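Local coordinates for glutaryl-CoA dehydrogenase (Mycobacterium smegmatis, PDB 3SF6), which belongs to the acyl-CoA dehydrogenase family of flavoproteins, assembles from four chains and binds dihydroflavine-adenine dinucleotide, at residues 97-102 with 268-273; 338-343 with 387-392; 345-350 with 373-378. All coordinates share one frame; numbering follows the deposited sequence.

Contact 1. Residues 97-102 with 268-273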
loop_
_atom_site.group_PDB
_atom_site.type_symbol
_atom_site.label_atom_id
_atom_site.label_comp_id
_atom_site.label_asym_id
_atom_site.label_seq_id
_atom_site.Cartn_x
_atom_site.Cartn_y
_atom_site.Cartn_z
ATOM N N ALA A 97 -14.698 -26.034 7.792
ATOM C CA ALA A 97 -15.956 -25.736 8.488
ATOM C C ALA A 97 -16.020 -24.290 8.945
ATOM O O ALA A 97 -17.061 -23.631 8.760
ATOM C CB ALA A 97 -16.161 -26.691 9.661
ATOM N N CYS A 98 -14.937 -23.811 9.577
ATOM C CA CYS A 98 -14.898 -22.418 10.014
ATOM C C CYS A 98 -15.028 -21.452 8.849
ATOM O O CYS A 98 -15.701 -20.421 8.945
ATOM C CB CYS A 98 -13.619 -22.127 10.769
ATOM S SG CYS A 98 -13.500 -22.913 12.405
ATOM N N LEU A 99 -14.367 -21.768 7.746
ATOM C CA LEU A 99 -14.456 -20.913 6.549
ATOM C C LEU A 99 -15.920 -20.794 6.119
ATOM O O LEU A 99 -16.419 -19.693 5.843
ATOM C CB LEU A 99 -13.555 -21.503 5.444
ATOM C CG LEU A 99 -13.277 -20.714 4.168
ATOM C CD1 LEU A 99 -11.977 -21.210 3.473
ATOM C CD2 LEU A 99 -14.487 -20.710 3.213
ATOM N N GLU A 100 -16.615 -21.936 6.019
ATOM C CA GLU A 100 -18.035 -21.900 5.635
ATOM C C GLU A 100 -18.910 -21.135 6.623
ATOM O O GLU A 100 -19.792 -20.385 6.215
ATOM C CB GLU A 100 -18.567 -23.317 5.427
ATOM C CG GLU A 100 -17.870 -24.065 4.274
ATOM C CD GLU A 100 -17.968 -23.362 2.920
ATOM O OE1 GLU A 100 -18.963 -22.658 2.635
ATOM O OE2 GLU A 100 -17.024 -23.549 2.118
ATOM N N LEU A 101 -18.673 -21.307 7.918
ATOM C CA LEU A 101 -19.457 -20.599 8.958
ATOM C C LEU A 101 -19.293 -19.100 8.834
ATOM O O LEU A 101 -20.280 -18.359 8.878
ATOM C CB LEU A 101 -19.049 -21.059 10.361
ATOM C CG LEU A 101 -19.505 -22.436 10.759
ATOM C CD1 LEU A 101 -18.791 -22.918 12.033
ATOM C CD2 LEU A 101 -21.006 -22.456 10.921
ATOM N N GLU A 102 -18.057 -18.649 8.625
ATOM C CA GLU A 102 -17.775 -17.224 8.551
ATOM C C GLU A 102 -18.238 -16.592 7.238
ATOM O O GLU A 102 -18.590 -15.409 7.193
ATOM C CB GLU A 102 -16.279 -16.997 8.824
ATOM C CG GLU A 102 -15.883 -15.558 9.026
ATOM C CD GLU A 102 -14.804 -15.345 10.096
ATOM O OE1 GLU A 102 -14.148 -16.324 10.534
ATOM O OE2 GLU A 102 -14.624 -14.172 10.471
ATOM N N GLY A 268 -11.415 -19.121 8.896
ATOM C CA GLY A 268 -12.659 -18.375 8.977
ATOM C C GLY A 268 -12.633 -17.057 8.237
ATOM O O GLY A 268 -13.563 -16.746 7.455
ATOM N N ALA A 269 -11.572 -16.286 8.425
ATOM C CA ALA A 269 -11.521 -14.970 7.799
ATOM C C ALA A 269 -11.640 -15.071 6.275
ATOM O O ALA A 269 -12.212 -14.177 5.601
ATOM C CB ALA A 269 -10.239 -14.233 8.204
ATOM N N LEU A 270 -11.104 -16.148 5.713
ATOM C CA LEU A 270 -11.165 -16.382 4.259
ATOM C C LEU A 270 -12.580 -16.597 3.761
ATOM O O LEU A 270 -12.848 -16.366 2.587
ATOM C CB LEU A 270 -10.329 -17.574 3.816
ATOM C CG LEU A 270 -8.825 -17.504 4.156
ATOM C CD1 LEU A 270 -8.190 -18.835 3.852
ATOM C CD2 LEU A 270 -8.124 -16.359 3.431
ATOM N N GLY A 271 -13.485 -17.086 4.623
ATOM C CA GLY A 271 -14.891 -17.256 4.246
ATOM C C GLY A 271 -15.578 -15.927 4.036
ATOM O O GLY A 271 -16.300 -15.744 3.050
ATOM N N ALA A 272 -15.357 -14.977 4.945
ATOM C CA ALA A 272 -15.868 -13.625 4.776
ATOM C C ALA A 272 -15.267 -13.029 3.494
ATOM O O ALA A 272 -15.978 -12.423 2.665
ATOM C CB ALA A 272 -15.521 -12.739 6.034
ATOM N N ALA A 273 -13.963 -13.225 3.298
ATOM C CA ALA A 273 -13.318 -12.728 2.055
ATOM C C ALA A 273 -13.965 -13.319 0.818
ATOM O O ALA A 273 -14.275 -12.595 -0.155
ATOM C CB ALA A 273 -11.804 -13.028 2.047
#

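Contact 2. Residues 338-343 with 387-392. With FDA (dihydroflavine-adenine dinucleotide), chain B.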
loop_
_atom_site.group_PDB
_atom_site.type_symbol
_atom_site.label_atom_id
_atom_site.label_comp_id
_atom_site.label_asym_id
_atom_site.label_seq_id
_atom_site.Cartn_x
_atom_site.Cartn_y
_atom_site.Cartn_z
ATOM N N GLY A 338 -0.595 -17.064 9.686
ATOM C CA GLY A 338 -1.934 -17.159 9.119
ATOM C C GLY A 338 -2.887 -16.113 9.668
ATOM O O GLY A 338 -3.710 -15.589 8.921
ATOM N N LYS A 339 -2.847 -15.874 10.979
ATOM C CA LYS A 339 -3.776 -14.942 11.604
ATOM C C LYS A 339 -3.453 -13.517 11.141
ATOM O O LYS A 339 -4.356 -12.795 10.682
ATOM C CB LYS A 339 -3.743 -15.087 13.153
ATOM C CG LYS A 339 -5.034 -14.674 13.861
ATOM C CD LYS A 339 -5.249 -13.194 13.932
ATOM C CE LYS A 339 -6.443 -12.831 14.859
ATOM N NZ LYS A 339 -6.545 -11.321 15.069
ATOM N N LEU A 340 -2.184 -13.124 11.201
ATOM C CA LEU A 340 -1.785 -11.806 10.740
ATOM C C LEU A 340 -2.213 -11.615 9.297
ATOM O O LEU A 340 -2.832 -10.621 8.940
ATOM C CB LEU A 340 -0.286 -11.581 10.868
ATOM C CG LEU A 340 0.242 -10.287 10.296
ATOM C CD1 LEU A 340 -0.400 -9.049 11.014
ATOM C CD2 LEU A 340 1.774 -10.253 10.396
ATOM N N ASN A 341 -1.870 -12.561 8.440
ATOM C CA ASN A 341 -2.107 -12.368 7.021
ATOM C C ASN A 341 -3.593 -12.424 6.665
ATOM O O ASN A 341 -4.117 -11.531 5.998
ATOM C CB ASN A 341 -1.457 -13.467 6.215
ATOM C CG ASN A 341 -1.609 -13.196 4.728
ATOM O OD1 ASN A 341 -0.924 -12.291 4.192
ATOM N ND2 ASN A 341 -2.517 -13.928 4.056
ATOM N N ASN A 342 -4.265 -13.510 7.054
ATOM C CA ASN A 342 -5.573 -13.770 6.497
ATOM C C ASN A 342 -6.626 -12.776 6.988
ATOM O O ASN A 342 -7.536 -12.439 6.229
ATOM C CB ASN A 342 -5.972 -15.206 6.716
ATOM C CG ASN A 342 -5.178 -16.171 5.863
ATOM O OD1 ASN A 342 -4.252 -15.763 5.170
ATOM N ND2 ASN A 342 -5.495 -17.478 5.945
ATOM N N VAL A 343 -6.523 -12.275 8.228
ATOM C CA VAL A 343 -7.518 -11.318 8.655
ATOM C C VAL A 343 -7.357 -9.955 7.972
ATOM O O VAL A 343 -8.323 -9.406 7.449
ATOM C CB VAL A 343 -7.622 -11.184 10.174
ATOM C CG1 VAL A 343 -8.801 -10.307 10.561
ATOM C CG2 VAL A 343 -7.758 -12.583 10.830
ATOM N N MET A 387 0.255 -7.653 17.671
ATOM C CA MET A 387 0.706 -8.787 18.474
ATOM C C MET A 387 1.260 -9.895 17.592
ATOM O O MET A 387 2.296 -10.452 17.870
ATOM C CB MET A 387 -0.378 -9.309 19.420
ATOM C CG MET A 387 -0.758 -8.350 20.538
ATOM S SD MET A 387 0.644 -7.854 21.578
ATOM C CE MET A 387 0.957 -6.210 21.037
ATOM N N HIS A 388 0.549 -10.235 16.521
ATOM C CA HIS A 388 1.046 -11.276 15.639
ATOM C C HIS A 388 2.331 -10.906 14.909
ATOM O O HIS A 388 3.225 -11.755 14.770
ATOM C CB HIS A 388 -0.080 -11.739 14.699
ATOM C CG HIS A 388 -1.142 -12.444 15.460
ATOM N ND1 HIS A 388 -0.933 -13.674 16.060
ATOM C CD2 HIS A 388 -2.383 -12.049 15.824
ATOM C CE1 HIS A 388 -2.023 -14.013 16.729
ATOM N NE2 HIS A 388 -2.914 -13.038 16.613
ATOM N N THR A 389 2.453 -9.657 14.508
ATOM C CA THR A 389 3.714 -9.157 13.955
ATOM C C THR A 389 4.892 -9.405 14.907
ATOM O O THR A 389 5.976 -9.837 14.474
ATOM C CB THR A 389 3.586 -7.642 13.629
ATOM O OG1 THR A 389 2.624 -7.465 12.552
ATOM C CG2 THR A 389 4.934 -7.075 13.211
ATOM N N LEU A 390 4.694 -9.103 16.186
ATOM C CA LEU A 390 5.724 -9.240 17.205
ATOM C C LEU A 390 5.998 -10.711 17.563
ATOM O O LEU A 390 7.108 -11.072 17.891
ATOM C CB LEU A 390 5.331 -8.384 18.422
ATOM C CG LEU A 390 5.255 -6.892 18.118
ATOM C CD1 LEU A 390 4.576 -6.103 19.269
ATOM C CD2 LEU A 390 6.654 -6.305 17.765
ATOM N N ILE A 391 4.989 -11.567 17.506
ATOM C CA ILE A 391 5.201 -12.997 17.698
ATOM C C ILE A 391 6.080 -13.553 16.574
ATOM O O ILE A 391 7.083 -14.287 16.824
ATOM C CB ILE A 391 3.861 -13.782 17.820
ATOM C CG1 ILE A 391 3.112 -13.374 19.084
ATOM C CG2 ILE A 391 4.102 -15.314 17.687
ATOM C CD1 ILE A 391 1.644 -13.867 19.125
ATOM N N ILE A 392 5.780 -13.178 15.342
ATOM C CA ILE A 392 6.552 -13.628 14.195
ATOM C C ILE A 392 7.962 -13.015 14.278
ATOM O O ILE A 392 8.979 -13.675 14.089
ATOM C CB ILE A 392 5.857 -13.221 12.877
ATOM C CG1 ILE A 392 4.487 -13.896 12.712
ATOM C CG2 ILE A 392 6.795 -13.463 11.654
ATOM C CD1 ILE A 392 3.592 -13.163 11.738
HETATM P PA FDA B . -5.092 -3.033 23.731
HETATM O O1A FDA B . -4.263 -4.169 24.151
HETATM O O2A FDA B . -5.395 -1.925 24.653
HETATM O O5B FDA B . -4.313 -2.471 22.439
HETATM C C5B FDA B . -4.699 -1.203 21.865
HETATM C C4B FDA B . -3.888 -0.952 20.598
HETATM O O4B FDA B . -2.503 -0.830 21.009
HETATM C C3B FDA B . -3.930 -2.081 19.591
HETATM O O3B FDA B . -3.815 -1.538 18.256
HETATM C C2B FDA B . -2.685 -2.881 19.952
HETATM O O2B FDA B . -2.266 -3.726 18.865
HETATM C C1B FDA B . -1.680 -1.790 20.345
HETATM N N9A FDA B . -0.648 -2.307 21.254
HETATM C C8A FDA B . -0.852 -2.838 22.498
HETATM N N7A FDA B . 0.318 -3.250 23.009
HETATM C C5A FDA B . 1.277 -2.989 22.064
HETATM C C6A FDA B . 2.649 -3.195 21.985
HETATM N N6A FDA B . 3.351 -3.759 22.998
HETATM N N1A FDA B . 3.287 -2.786 20.862
HETATM C C2A FDA B . 2.624 -2.246 19.838
HETATM N N3A FDA B . 1.322 -2.042 19.867
HETATM C C4A FDA B . 0.634 -2.414 20.968
HETATM N N1 FDA B . -11.540 -11.510 24.901
HETATM C C2 FDA B . -11.810 -12.595 25.679
HETATM O O2 FDA B . -11.090 -12.825 26.680
HETATM N N3 FDA B . -12.826 -13.420 25.346
HETATM C C4 FDA B . -13.643 -13.213 24.304
HETATM O O4 FDA B . -14.623 -13.966 24.060
HETATM C C4X FDA B . -13.364 -12.106 23.474
HETATM N N5 FDA B . -14.173 -11.797 22.436
HETATM C C5X FDA B . -14.118 -10.539 21.867
HETATM C C6 FDA B . -15.134 -10.080 21.038
HETATM C C7 FDA B . -15.091 -8.841 20.431
HETATM C C7M FDA B . -16.276 -8.342 19.597
HETATM C C8 FDA B . -13.968 -8.050 20.642
HETATM C C8M FDA B . -13.922 -6.680 19.953
HETATM C C9 FDA B . -12.947 -8.473 21.464
HETATM C C9A FDA B . -13.013 -9.735 22.090
HETATM N N10 FDA B . -12.027 -10.155 22.990
HETATM C C10 FDA B . -12.313 -11.262 23.817
HETATM C "C1'" FDA B . -11.046 -9.191 23.505
HETATM C "C2'" FDA B . -9.852 -9.140 22.541
HETATM O "O2'" FDA B . -9.004 -10.296 22.716
HETATM C "C3'" FDA B . -9.059 -7.875 22.827
HETATM O "O3'" FDA B . -9.808 -6.780 22.302
HETATM C "C4'" FDA B . -7.677 -7.874 22.170
HETATM O "O4'" FDA B . -6.794 -8.794 22.843
HETATM C "C5'" FDA B . -7.037 -6.485 22.149
HETATM O "O5'" FDA B . -6.996 -5.967 23.484
HETATM P P FDA B . -7.537 -4.489 23.736
HETATM O O1P FDA B . -8.790 -4.302 22.990
HETATM O O2P FDA B . -7.536 -4.254 25.197
HETATM O O3P FDA B . -6.455 -3.526 23.030
#

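Contact 3. Residues 345-350 with 373-378. With FDA (dihydroflavine-adenine dinucleotide), chain B.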
loop_
_atom_site.group_PDB
_atom_site.type_symbol
_atom_site.label_atom_id
_atom_site.label_comp_id
_atom_site.label_asym_id
_atom_site.label_seq_id
_atom_site.Cartn_x
_atom_site.Cartn_y
_atom_site.Cartn_z
ATOM N N GLU A 345 -5.859 -9.299 5.123
ATOM C CA GLU A 345 -6.121 -9.401 3.713
ATOM C C GLU A 345 -7.622 -9.593 3.464
ATOM O O GLU A 345 -8.169 -9.027 2.519
ATOM C CB GLU A 345 -5.294 -10.495 3.070
ATOM C CG GLU A 345 -3.801 -10.281 3.130
ATOM C CD GLU A 345 -3.257 -9.077 2.339
ATOM O OE1 GLU A 345 -3.955 -8.478 1.472
ATOM O OE2 GLU A 345 -2.056 -8.755 2.550
ATOM N N ALA A 346 -8.301 -10.319 4.355
ATOM C CA ALA A 346 -9.762 -10.445 4.244
ATOM C C ALA A 346 -10.492 -9.116 4.346
ATOM O O ALA A 346 -11.423 -8.847 3.574
ATOM C CB ALA A 346 -10.291 -11.436 5.285
ATOM N N ILE A 347 -10.092 -8.282 5.300
ATOM C CA ILE A 347 -10.766 -7.012 5.479
ATOM C C ILE A 347 -10.496 -6.073 4.308
ATOM O O ILE A 347 -11.387 -5.322 3.889
ATOM C CB ILE A 347 -10.501 -6.374 6.887
ATOM C CG1 ILE A 347 -11.631 -5.393 7.233
ATOM C CG2 ILE A 347 -9.097 -5.713 6.980
ATOM C CD1 ILE A 347 -11.568 -4.912 8.692
ATOM N N GLU A 348 -9.292 -6.130 3.748
ATOM C CA GLU A 348 -8.998 -5.378 2.538
ATOM C C GLU A 348 -9.841 -5.878 1.358
ATOM O O GLU A 348 -10.338 -5.064 0.550
ATOM C CB GLU A 348 -7.502 -5.460 2.229
ATOM C CG GLU A 348 -7.119 -4.820 0.937
ATOM C CD GLU A 348 -7.204 -3.336 0.890
ATOM O OE1 GLU A 348 -7.550 -2.640 1.904
ATOM O OE2 GLU A 348 -6.949 -2.842 -0.249
ATOM N N ILE A 349 -10.028 -7.197 1.235
ATOM C CA ILE A 349 -10.912 -7.721 0.209
ATOM C C ILE A 349 -12.334 -7.194 0.377
ATOM O O ILE A 349 -12.983 -6.760 -0.595
ATOM C CB ILE A 349 -10.888 -9.273 0.179
ATOM C CG1 ILE A 349 -9.568 -9.763 -0.425
ATOM C CG2 ILE A 349 -12.108 -9.828 -0.586
ATOM C CD1 ILE A 349 -9.253 -11.249 -0.123
ATOM N N ALA A 350 -12.858 -7.228 1.594
ATOM C CA ALA A 350 -14.204 -6.723 1.834
ATOM C C ALA A 350 -14.363 -5.262 1.454
ATOM O O ALA A 350 -15.345 -4.874 0.793
ATOM C CB ALA A 350 -14.600 -6.931 3.325
ATOM N N ASN A 373 -17.385 -4.795 8.507
ATOM C CA ASN A 373 -17.500 -4.336 9.871
ATOM C C ASN A 373 -17.192 -5.457 10.875
ATOM O O ASN A 373 -16.448 -5.234 11.840
ATOM C CB ASN A 373 -18.894 -3.765 10.135
ATOM C CG ASN A 373 -19.089 -2.347 9.550
ATOM O OD1 ASN A 373 -18.172 -1.741 8.947
ATOM N ND2 ASN A 373 -20.263 -1.803 9.784
ATOM N N ASN A 374 -17.705 -6.661 10.620
ATOM C CA ASN A 374 -17.375 -7.826 11.446
ATOM C C ASN A 374 -15.871 -8.049 11.537
ATOM O O ASN A 374 -15.346 -8.328 12.616
ATOM C CB ASN A 374 -18.001 -9.108 10.894
ATOM C CG ASN A 374 -19.468 -9.252 11.208
ATOM O OD1 ASN A 374 -19.995 -8.650 12.148
ATOM N ND2 ASN A 374 -20.160 -10.100 10.406
ATOM N N LEU A 375 -15.184 -7.928 10.416
ATOM C CA LEU A 375 -13.761 -8.214 10.391
ATOM C C LEU A 375 -12.946 -7.250 11.209
ATOM O O LEU A 375 -11.832 -7.584 11.599
ATOM C CB LEU A 375 -13.269 -8.321 8.958
ATOM C CG LEU A 375 -13.659 -9.605 8.240
ATOM C CD1 LEU A 375 -13.461 -9.464 6.721
ATOM C CD2 LEU A 375 -12.859 -10.840 8.753
ATOM N N GLU A 376 -13.500 -6.079 11.550
ATOM C CA GLU A 376 -12.817 -5.216 12.510
ATOM C C GLU A 376 -12.568 -5.943 13.836
ATOM O O GLU A 376 -11.489 -5.853 14.427
ATOM C CB GLU A 376 -13.614 -3.942 12.798
ATOM C CG GLU A 376 -13.876 -3.034 11.626
ATOM C CD GLU A 376 -12.717 -2.179 11.199
ATOM O OE1 GLU A 376 -11.680 -2.131 11.905
ATOM O OE2 GLU A 376 -12.893 -1.578 10.106
ATOM N N SER A 377 -13.578 -6.666 14.343
ATOM C CA SER A 377 -13.409 -7.400 15.601
ATOM C C SER A 377 -12.426 -8.536 15.435
ATOM O O SER A 377 -11.602 -8.780 16.312
ATOM C CB SER A 377 -14.748 -7.954 16.076
ATOM O OG SER A 377 -15.609 -6.898 16.480
ATOM N N VAL A 378 -12.492 -9.233 14.296
ATOM C CA VAL A 378 -11.624 -10.371 14.052
ATOM C C VAL A 378 -10.154 -9.917 13.959
ATOM O O VAL A 378 -9.236 -10.649 14.338
ATOM C CB VAL A 378 -12.074 -11.172 12.796
ATOM C CG1 VAL A 378 -11.213 -12.469 12.594
ATOM C CG2 VAL A 378 -13.568 -11.524 12.869
HETATM P PA FDA B . -5.092 -3.033 23.731
HETATM O O1A FDA B . -4.263 -4.169 24.151
HETATM O O2A FDA B . -5.395 -1.925 24.653
HETATM O O5B FDA B . -4.313 -2.471 22.439
HETATM C C5B FDA B . -4.699 -1.203 21.865
HETATM C C4B FDA B . -3.888 -0.952 20.598
HETATM O O4B FDA B . -2.503 -0.830 21.009
HETATM C C3B FDA B . -3.930 -2.081 19.591
HETATM O O3B FDA B . -3.815 -1.538 18.256
HETATM C C2B FDA B . -2.685 -2.881 19.952
HETATM O O2B FDA B . -2.266 -3.726 18.865
HETATM C C1B FDA B . -1.680 -1.790 20.345
HETATM N N9A FDA B . -0.648 -2.307 21.254
HETATM C C8A FDA B . -0.852 -2.838 22.498
HETATM N N7A FDA B . 0.318 -3.250 23.009
HETATM C C5A FDA B . 1.277 -2.989 22.064
HETATM C C6A FDA B . 2.649 -3.195 21.985
HETATM N N6A FDA B . 3.351 -3.759 22.998
HETATM N N1A FDA B . 3.287 -2.786 20.862
HETATM C C2A FDA B . 2.624 -2.246 19.838
HETATM N N3A FDA B . 1.322 -2.042 19.867
HETATM C C4A FDA B . 0.634 -2.414 20.968
HETATM N N1 FDA B . -11.540 -11.510 24.901
HETATM C C2 FDA B . -11.810 -12.595 25.679
HETATM O O2 FDA B . -11.090 -12.825 26.680
HETATM N N3 FDA B . -12.826 -13.420 25.346
HETATM C C4 FDA B . -13.643 -13.213 24.304
HETATM O O4 FDA B . -14.623 -13.966 24.060
HETATM C C4X FDA B . -13.364 -12.106 23.474
HETATM N N5 FDA B . -14.173 -11.797 22.436
HETATM C C5X FDA B . -14.118 -10.539 21.867
HETATM C C6 FDA B . -15.134 -10.080 21.038
HETATM C C7 FDA B . -15.091 -8.841 20.431
HETATM C C7M FDA B . -16.276 -8.342 19.597
HETATM C C8 FDA B . -13.968 -8.050 20.642
HETATM C C8M FDA B . -13.922 -6.680 19.953
HETATM C C9 FDA B . -12.947 -8.473 21.464
HETATM C C9A FDA B . -13.013 -9.735 22.090
HETATM N N10 FDA B . -12.027 -10.155 22.990
HETATM C C10 FDA B . -12.313 -11.262 23.817
HETATM C "C1'" FDA B . -11.046 -9.191 23.505
HETATM C "C2'" FDA B . -9.852 -9.140 22.541
HETATM O "O2'" FDA B . -9.004 -10.296 22.716
HETATM C "C3'" FDA B . -9.059 -7.875 22.827
HETATM O "O3'" FDA B . -9.808 -6.780 22.302
HETATM C "C4'" FDA B . -7.677 -7.874 22.170
HETATM O "O4'" FDA B . -6.794 -8.794 22.843
HETATM C "C5'" FDA B . -7.037 -6.485 22.149
HETATM O "O5'" FDA B . -6.996 -5.967 23.484
HETATM P P FDA B . -7.537 -4.489 23.736
HETATM O O1P FDA B . -8.790 -4.302 22.990
HETATM O O2P FDA B . -7.536 -4.254 25.197
HETATM O O3P FDA B . -6.455 -3.526 23.030
#

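Contact 1. Residues 97-102 with 268-273
Leu99 and Gly271 meet where two helices pass unusually close. The axes of the segments 97-102 and 268-273 approach to 6.5 Å and run in roughly the same direction, 40° apart. Gly268 and Gly271 make this spacing possible, since neither puts a side chain between the helices. The CA atoms of Leu99 and Gly268 are 3.9 Å apart.

No classical hydrogen bond joins the segments. The polar element is a CA-H...O contact: Gly271 CA lies 3.3 Å from Leu99 O, with an angle of 154° at the hydrogen. Cys98 O also rests on Gly268 CA, at 3.7 Å.

The apolar part is carried by Leu99. Its CG is anti to the backbone N (chi1 -170°), which leads the branch alongside the glycine backbone. CD2 packs on Gly271 CA at 3.6 Å, while CD1 reaches Leu270 CB at 4.0 Å. Phe315 of helix 298-327 touches both leucines. Glu102 lays its aliphatic stem beside Gly268, and its CG comes within 4.1 Å of Ala272 CB.

The carboxylate of Glu102 is held by helix 106-126, just after its own helix: OE1 forms a salt bridge with Arg109, and OE2 is hydrogen-bonded to Ser106. These partners satisfy a buried acid next to the glycine backbone.

Helix 91-104 belongs to the N-terminal family region and helix 252-286 to the C-terminal one. The contact is thus a close glycine-mediated helix crossing that joins the two helical parts of the acyl-CoA dehydrogenase fold.

Contact 2. Residues 338-343 with 387-392
Leu340 and His388 mark the nearest approach of the two backbones, with their CA atoms 5.7 Å apart. The segments 338-343 and 387-392 run in largely opposed directions, at 139°, and their axes come within 9.2 Å. Lys339 packs over one face of the His388 imidazole. Its CB lies 4.1 Å from the ring centroid and only 7° off the normal, a CH-pi contact. The chain then bends at chi2 (-75°). CG is still over the face, and CD passes beyond the rim on the NE2-CD2 side, 3.6 Å from His388 NE2. Beyond it, Lys339 NZ donates to the carbonyls of Val378, Tyr381 and Gly383, while the imidazole is held at ND1 by Ser336 OG and at NE2 by Glu382 O.

Both helices belong to the C-terminal helical bundle of the acyl-CoA dehydrogenase fold. Helix 385-397 also borders the dihydroflavine-adenine dinucleotide, whose C5A is touched by Met387 CE at 3.4 Å.

Leu340 supplies the rest of the apolar packing. Its CB meets His388 CB at 3.8 Å, and its CD2 touches Ile392 CD1 at 3.7 Å. Thr389 OG1, bonded to Ser385 O, lies beside both leucine methyls. Leu309 and Ala305 of the second subunit pack on Leu340 and Ile392 respectively.

Contact 3. Residues 345-350 with 373-378
Glu376 OE2 forms a salt bridge with Arg351 NH2 and also meets Ile347 CD1 across the contact, at 3.9 Å. The other oxygen, OE1, forms a salt bridge with Arg354 of the third subunit, and the buried carboxylate is therefore shared between an arginine of its own chain and one of a neighbour. These two positive groups would be expected to stabilise its negative charge.

The helices 332-357 and 368-380 pack as an antiparallel pair in the C-terminal helical bundle of the acyl-CoA dehydrogenase fold. Their segment axes run at 166° and approach to 9.4 Å. No hydrogen bond passes between the two segments.

Ile347 and Leu375 carry the apolar packing. The two side chains lie alongside each other and point opposite ways, each reaching the other's helix. Ile347 CG1 is anti to the backbone N (chi1 -157°), which carries it to Leu375 CB, at 3.8 Å. Its terminal CD1 goes further and rests on the Leu375-Glu376 peptide, 3.6 Å from Glu376 N. In return, Leu375 CD1 lies on the Ala346 backbone. It is 4.0 Å from Ala346 CB and, more loosely, 4.4 Å from Ala350 CB.

The segment 373-378 also reaches the pocket of the dihydroflavine-adenine dinucleotide. Ser377 is hydrogen-bonded through OG to Ser223 OG. The same Ser377 OG lies 3.5 Å from the methyl carbon C7M of the dihydroflavine-adenine dinucleotide.

All three contacts are buried helix packings, and none has a hydrogen bond directly between its segments. Contact 1 lies nearest the centre of the chain and is the tightest. It brings together the N-terminal and C-terminal family regions. Contacts 2 and 3 share helix 332-357 and lie wholly in the C-terminal region, with contact 3 nested in the loop closed by contact 2. Both also touch dihydroflavine-adenine dinucleotide and other subunits, unlike contact 1. Their chemistry differs accordingly: glycine backbone against backbone and leucine in contact 1, lysine on imidazole beside leucine packing in contact 2, and branched aliphatic packing in contact 3. Ala269 joins them physically, touching Val343 of contact 2 and Ala346 of contact 3.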